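Local coordinates for cytoplasmic export protein 1 (Saccharomyces cerevisiae, PDB 3VWA) that takes part in tRNA export from the nucleus, where it may collect tRNA from export receptors at the nuclear pore complex and deliver aminoacylated tRNA to translation, at residues Arg358-Leu361 against Leu362-Pro366; Leu450-Ser453 against Val454-Ser458. One frame throughout, in Å; residues are numbered along the deposited sequence.

How the contacts relate
The chain begins with a kinase-like domain and continues into an all-helical part that holds the HEAT repeats, and both contacts belong to that helical part. Contact 1 comes first, wholly within helix 355-368, where it joins successive turns of one helix whose sides face helices 321-335, 342-351, 374-387 and 394-407. Contact 2 follows later, where the loop after helix 433-446 enters helix 454-469. Each is local in sequence, so neither closes a long loop; they stand in series, with no nesting or crossing. Their centres lie 30 Å apart and their nearest atoms about 17 Å apart, the first partly buried, the second on the surface.

Contact 1: residues Arg358-Leu361 against Leu362-Pro366; sequences RFLL and LIYLP
Backbone bonds of the alpha-helical i to i+4 kind join R358-L361 to L362-P366: L362 N donates to R358 O at 2.9 Å with an N-H...O angle of 158°, and I363 N to F359 O at 3.2 Å. One step later the pattern slackens, because Y364 N reaches both L360 O and L361 O weakly, and a kink follows at P366, whose ring nitrogen carries no hydrogen to give to the preceding turn. The clearest side-chain meeting is L360 with Y364: CD1 of L360 lies 3.7 Å from CE2 of Y364, an apolar touch, while L360 O sits in the plane of the ring at its edge, 3.6 Å from CD2 of Y364. With CG of L360 opposite its backbone N (chi1 174°) and chi2 at 59°, CD1 is the branch that meets the ring. This helix lies ahead of the first assigned HEAT repeat and stacks against its neighbours in the manner of HEAT helices; L360 and Y364 both pack on L329 of helix 321-335. On another side of the helix, CG of L362 rests 3.3 Å from R358 O and beside the aliphatic CD of R358; both residues touch L396. Bends at chi2 and chi3 fold the R358 chain, whose NH1 hydrogen-bonds F350 O.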
ATOM      1  N   ARG A 358       8.835 -17.322  -8.395  1.00 29.57           N
ATOM      2  CA  ARG A 358       8.184 -17.095  -9.662  1.00 30.81           C
ATOM      3  C   ARG A 358       6.673 -17.462  -9.588  1.00 29.34           C
ATOM      4  O   ARG A 358       5.852 -16.699 -10.072  1.00 27.33           O
ATOM      5  CB  ARG A 358       8.889 -17.882 -10.771  1.00 27.24           C
ATOM      6  CG  ARG A 358       8.184 -17.759 -12.119  1.00 31.00           C
ATOM      7  CD  ARG A 358       8.216 -16.330 -12.656  1.00 30.17           C
ATOM      8  NE  ARG A 358       9.581 -15.904 -13.004  1.00 30.30           N
ATOM      9  CZ  ARG A 358      10.236 -16.212 -14.136  1.00 34.78           C
ATOM     10  NH1 ARG A 358      11.470 -15.713 -14.362  1.00 32.18           N
ATOM     11  NH2 ARG A 358       9.649 -16.984 -15.062  1.00 28.62           N
ATOM     12  N   PHE A 359       6.300 -18.578  -8.960  1.00 28.31           N
ATOM     13  CA  PHE A 359       4.846 -18.827  -8.751  1.00 29.69           C
ATOM     14  C   PHE A 359       4.198 -17.623  -8.000  1.00 29.68           C
ATOM     15  O   PHE A 359       3.073 -17.174  -8.292  1.00 25.40           O
ATOM     16  CB  PHE A 359       4.638 -20.089  -7.908  1.00 30.42           C
ATOM     17  CG  PHE A 359       4.769 -21.403  -8.671  1.00 32.45           C
ATOM     18  CD1 PHE A 359       3.884 -21.736  -9.713  1.00 32.37           C
ATOM     19  CD2 PHE A 359       5.747 -22.348  -8.297  1.00 29.19           C
ATOM     20  CE1 PHE A 359       3.993 -22.973 -10.370  1.00 30.45           C
ATOM     21  CE2 PHE A 359       5.873 -23.560  -8.977  1.00 28.91           C
ATOM     22  CZ  PHE A 359       4.984 -23.876 -10.002  1.00 29.48           C
ATOM     23  N   LEU A 360       4.914 -17.101  -6.996  1.00 25.52           N
ATOM     24  CA  LEU A 360       4.327 -16.012  -6.227  1.00 26.31           C
ATOM     25  C   LEU A 360       4.110 -14.768  -7.128  1.00 27.81           C
ATOM     26  O   LEU A 360       3.046 -14.105  -7.022  1.00 22.96           O
ATOM     27  CB  LEU A 360       5.177 -15.672  -5.007  1.00 23.79           C
ATOM     28  CG  LEU A 360       4.741 -14.456  -4.218  1.00 26.14           C
ATOM     29  CD1 LEU A 360       3.301 -14.461  -3.620  1.00 21.75           C
ATOM     30  CD2 LEU A 360       5.802 -14.249  -3.160  1.00 24.07           C
ATOM     31  N   LEU A 361       5.111 -14.476  -7.981  1.00 22.94           N
ATOM     32  CA  LEU A 361       5.090 -13.311  -8.841  1.00 26.38           C
ATOM     33  C   LEU A 361       4.015 -13.457  -9.922  1.00 26.03           C
ATOM     34  O   LEU A 361       3.364 -12.489 -10.316  1.00 27.22           O
ATOM     35  CB  LEU A 361       6.444 -13.177  -9.572  1.00 26.48           C
ATOM     36  CG  LEU A 361       7.676 -12.782  -8.764  1.00 27.25           C
ATOM     37  CD1 LEU A 361       8.954 -12.975  -9.581  1.00 24.28           C
ATOM     38  CD2 LEU A 361       7.522 -11.340  -8.292  1.00 23.41           C
ATOM     39  N   LEU A 362       3.845 -14.680 -10.418  1.00 26.42           N
ATOM     40  CA  LEU A 362       2.835 -14.896 -11.420  1.00 28.08           C
ATOM     41  C   LEU A 362       1.466 -14.544 -10.858  1.00 28.22           C
ATOM     42  O   LEU A 362       0.707 -13.895 -11.550  1.00 30.49           O
ATOM     43  CB  LEU A 362       2.886 -16.330 -11.993  1.00 24.12           C
ATOM     44  CG  LEU A 362       4.081 -16.737 -12.822  1.00 24.87           C
ATOM     45  CD1 LEU A 362       3.967 -18.219 -13.147  1.00 25.28           C
ATOM     46  CD2 LEU A 362       4.289 -15.971 -14.120  1.00 23.87           C
ATOM     47  N   ILE A 363       1.186 -14.962  -9.618  1.00 28.09           N
ATOM     48  CA  ILE A 363      -0.032 -14.566  -8.879  1.00 30.58           C
ATOM     49  C   ILE A 363      -0.272 -13.071  -8.767  1.00 30.76           C
ATOM     50  O   ILE A 363      -1.418 -12.662  -8.841  1.00 28.74           O
ATOM     51  CB  ILE A 363      -0.106 -15.198  -7.458  1.00 29.58           C
ATOM     52  CG1 ILE A 363      -0.368 -16.690  -7.580  1.00 29.90           C
ATOM     53  CG2 ILE A 363      -1.208 -14.598  -6.610  1.00 29.20           C
ATOM     54  CD1 ILE A 363       0.302 -17.544  -6.522  1.00 31.88           C
ATOM     55  N   TYR A 364       0.786 -12.263  -8.584  1.00 30.69           N
ATOM     56  CA  TYR A 364       0.602 -10.834  -8.406  1.00 28.36           C
ATOM     57  C   TYR A 364       0.849  -9.988  -9.687  1.00 27.93           C
ATOM     58  O   TYR A 364       0.733  -8.789  -9.599  1.00 31.28           O
ATOM     59  CB  TYR A 364       1.465 -10.298  -7.252  1.00 30.01           C
ATOM     60  CG  TYR A 364       0.848 -10.510  -5.862  1.00 31.57           C
ATOM     61  CD1 TYR A 364       0.029  -9.542  -5.261  1.00 27.09           C
ATOM     62  CD2 TYR A 364       1.102 -11.680  -5.167  1.00 30.70           C
ATOM     63  CE1 TYR A 364      -0.560  -9.760  -4.001  1.00 27.18           C
ATOM     64  CE2 TYR A 364       0.576 -11.902  -3.899  1.00 31.75           C
ATOM     65  CZ  TYR A 364      -0.257 -10.956  -3.321  1.00 31.63           C
ATOM     66  OH  TYR A 364      -0.774 -11.279  -2.084  1.00 31.28           O
ATOM     67  N   LEU A 365       1.189 -10.598 -10.840  1.00 25.89           N
ATOM     68  CA  LEU A 365       1.603  -9.850 -12.046  1.00 28.50           C
ATOM     69  C   LEU A 365       0.552  -8.884 -12.560  1.00 27.30           C
ATOM     70  O   LEU A 365       0.874  -7.742 -12.816  1.00 30.72           O
ATOM     71  CB  LEU A 365       2.031 -10.776 -13.212  1.00 31.32           C
ATOM     72  CG  LEU A 365       3.441 -10.596 -13.804  1.00 31.94           C
ATOM     73  CD1 LEU A 365       3.596 -11.423 -15.061  1.00 33.42           C
ATOM     74  CD2 LEU A 365       3.945  -9.155 -14.027  1.00 28.83           C
ATOM     75  N   PRO A 366      -0.712  -9.348 -12.717  1.00 29.62           N
ATOM     76  CA  PRO A 366      -1.802  -8.431 -13.140  1.00 32.22           C
ATOM     77  C   PRO A 366      -1.906  -7.223 -12.221  1.00 29.58           C
ATOM     78  O   PRO A 366      -2.032  -6.128 -12.677  1.00 37.02           O
ATOM     79  CB  PRO A 366      -3.082  -9.317 -13.079  1.00 33.83           C
ATOM     80  CG  PRO A 366      -2.590 -10.740 -12.961  1.00 28.73           C
ATOM     81  CD  PRO A 366      -1.230 -10.680 -12.339  1.00 27.00           C
TER

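Contact 2: residues Leu450-Ser453 against Val454-Ser458; sequences LSTS and VGNRS
S453 grips the start of the helix twice, with its side chain and with its own carbonyl: OG accepts from N456 N at 3.0 Å, with an N-H...O angle of 157°, and O accepts from R457 N at 2.9 Å, with an angle of 164°. The first bond identifies S453 as the N-cap of helix 454-469, a helix of the HEAT-repeat region, and the second is the first i to i+4 bond of the helix. A chi1 of 62° sets OG between the backbone N and the carbonyl carbon of S453, which turns the oxygen toward the first helical turn and the N-H of N456. The same turn brings CB of N456 to 3.5 Å from OG of S453. Just before the cap, T452 leans its side chain across that of N456, with CG2 of T452 3.6 Å from OD1 of N456 in a van der Waals approach. Upstream, an inverse gamma turn is centred on S451, whose backbone N is bonded to OD1 of N417, and L450 packs on helix 413-427; together they tie the loop to a preceding helix. R457 extends away from the cap, its NH2 bonded to L490 O, and CG2 of V454 lies over one face of the guanidinium of R457, 3.8 Å from its plane and nearer the margin than the centre.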
ATOM      1  N   LEU A 450      -3.253  -9.517 -32.051  1.00 41.41           N
ATOM      2  CA  LEU A 450      -2.107  -9.439 -32.924  1.00 44.01           C
ATOM      3  C   LEU A 450      -2.275  -8.253 -33.883  1.00 49.14           C
ATOM      4  O   LEU A 450      -3.388  -7.897 -34.298  1.00 44.35           O
ATOM      5  CB  LEU A 450      -1.935 -10.760 -33.695  1.00 47.18           C
ATOM      6  CG  LEU A 450      -1.266 -11.926 -32.948  1.00 49.21           C
ATOM      7  CD1 LEU A 450      -1.426 -11.896 -31.436  1.00 47.87           C
ATOM      8  CD2 LEU A 450      -1.802 -13.244 -33.461  1.00 52.60           C
ATOM      9  N   SER A 451      -1.180  -7.587 -34.200  1.00 45.13           N
ATOM     10  CA  SER A 451      -1.279  -6.619 -35.288  1.00 51.70           C
ATOM     11  C   SER A 451      -0.964  -7.332 -36.637  1.00 49.54           C
ATOM     12  O   SER A 451       0.122  -7.219 -37.187  1.00 56.13           O
ATOM     13  CB  SER A 451      -0.429  -5.362 -35.011  1.00 53.38           C
ATOM     14  OG  SER A 451       0.926  -5.537 -35.404  1.00 57.35           O
ATOM     15  N   THR A 452      -1.893  -8.151 -37.109  1.00 43.59           N
ATOM     16  CA  THR A 452      -1.856  -8.600 -38.503  1.00 45.43           C
ATOM     17  C   THR A 452      -3.240  -8.511 -39.102  1.00 39.79           C
ATOM     18  O   THR A 452      -4.202  -8.123 -38.442  1.00 39.19           O
ATOM     19  CB  THR A 452      -1.419 -10.071 -38.700  1.00 43.95           C
ATOM     20  OG1 THR A 452      -1.769 -10.860 -37.535  1.00 46.40           O
ATOM     21  CG2 THR A 452       0.059 -10.134 -39.097  1.00 44.63           C
ATOM     22  N   SER A 453      -3.325  -8.969 -40.336  1.00 36.08           N
ATOM     23  CA  SER A 453      -4.524  -8.879 -41.107  1.00 35.30           C
ATOM     24  C   SER A 453      -5.510  -9.920 -40.602  1.00 37.41           C
ATOM     25  O   SER A 453      -5.152 -10.891 -39.919  1.00 34.07           O
ATOM     26  CB  SER A 453      -4.181  -9.139 -42.552  1.00 34.11           C
ATOM     27  OG  SER A 453      -3.664 -10.442 -42.707  1.00 36.85           O
ATOM     28  N   VAL A 454      -6.767  -9.691 -40.922  1.00 37.08           N
ATOM     29  CA  VAL A 454      -7.789 -10.687 -40.668  1.00 35.35           C
ATOM     30  C   VAL A 454      -7.313 -12.004 -41.334  1.00 30.85           C
ATOM     31  O   VAL A 454      -7.329 -13.062 -40.702  1.00 29.94           O
ATOM     32  CB  VAL A 454      -9.175 -10.137 -41.123  1.00 32.29           C
ATOM     33  CG1 VAL A 454     -10.275 -11.199 -41.200  1.00 27.71           C
ATOM     34  CG2 VAL A 454      -9.624  -9.047 -40.167  1.00 26.73           C
ATOM     35  N   GLY A 455      -6.829 -11.914 -42.574  1.00 32.62           N
ATOM     36  CA  GLY A 455      -6.353 -13.118 -43.330  1.00 31.00           C
ATOM     37  C   GLY A 455      -5.357 -13.930 -42.491  1.00 35.16           C
ATOM     38  O   GLY A 455      -5.482 -15.156 -42.316  1.00 29.99           O
ATOM     39  N   ASN A 456      -4.371 -13.241 -41.943  1.00 30.10           N
ATOM     40  CA  ASN A 456      -3.357 -13.964 -41.226  1.00 33.03           C
ATOM     41  C   ASN A 456      -3.863 -14.453 -39.886  1.00 28.00           C
ATOM     42  O   ASN A 456      -3.488 -15.511 -39.431  1.00 24.74           O
ATOM     43  CB  ASN A 456      -2.137 -13.113 -40.984  1.00 34.60           C
ATOM     44  CG  ASN A 456      -0.960 -13.945 -40.528  1.00 40.77           C
ATOM     45  OD1 ASN A 456      -0.379 -13.710 -39.457  1.00 41.25           O
ATOM     46  ND2 ASN A 456      -0.608 -14.944 -41.342  1.00 47.02           N
ATOM     47  N   ARG A 457      -4.735 -13.678 -39.272  1.00 25.11           N
ATOM     48  CA  ARG A 457      -5.373 -14.137 -38.038  1.00 24.54           C
ATOM     49  C   ARG A 457      -6.050 -15.476 -38.287  1.00 23.01           C
ATOM     50  O   ARG A 457      -5.924 -16.422 -37.478  1.00 20.73           O
ATOM     51  CB  ARG A 457      -6.366 -13.096 -37.552  1.00 24.03           C
ATOM     52  CG  ARG A 457      -7.035 -13.390 -36.237  1.00 22.11           C
ATOM     53  CD  ARG A 457      -8.077 -12.314 -35.996  1.00 30.14           C
ATOM     54  NE  ARG A 457      -9.313 -12.493 -36.802  1.00 31.35           N
ATOM     55  CZ  ARG A 457     -10.237 -11.547 -36.914  1.00 30.63           C
ATOM     56  NH1 ARG A 457     -10.037 -10.399 -36.294  1.00 31.45           N
ATOM     57  NH2 ARG A 457     -11.341 -11.735 -37.643  1.00 27.69           N
ATOM     58  N   SER A 458      -6.810 -15.520 -39.389  1.00 25.01           N
ATOM     59  CA  SER A 458      -7.441 -16.773 -39.880  1.00 27.61           C
ATOM     60  C   SER A 458      -6.467 -17.910 -40.078  1.00 26.28           C
ATOM     61  O   SER A 458      -6.744 -19.045 -39.664  1.00 24.66           O
ATOM     62  CB  SER A 458      -8.233 -16.546 -41.174  1.00 25.88           C
ATOM     63  OG  SER A 458      -9.436 -15.857 -40.871  1.00 24.71           O
TER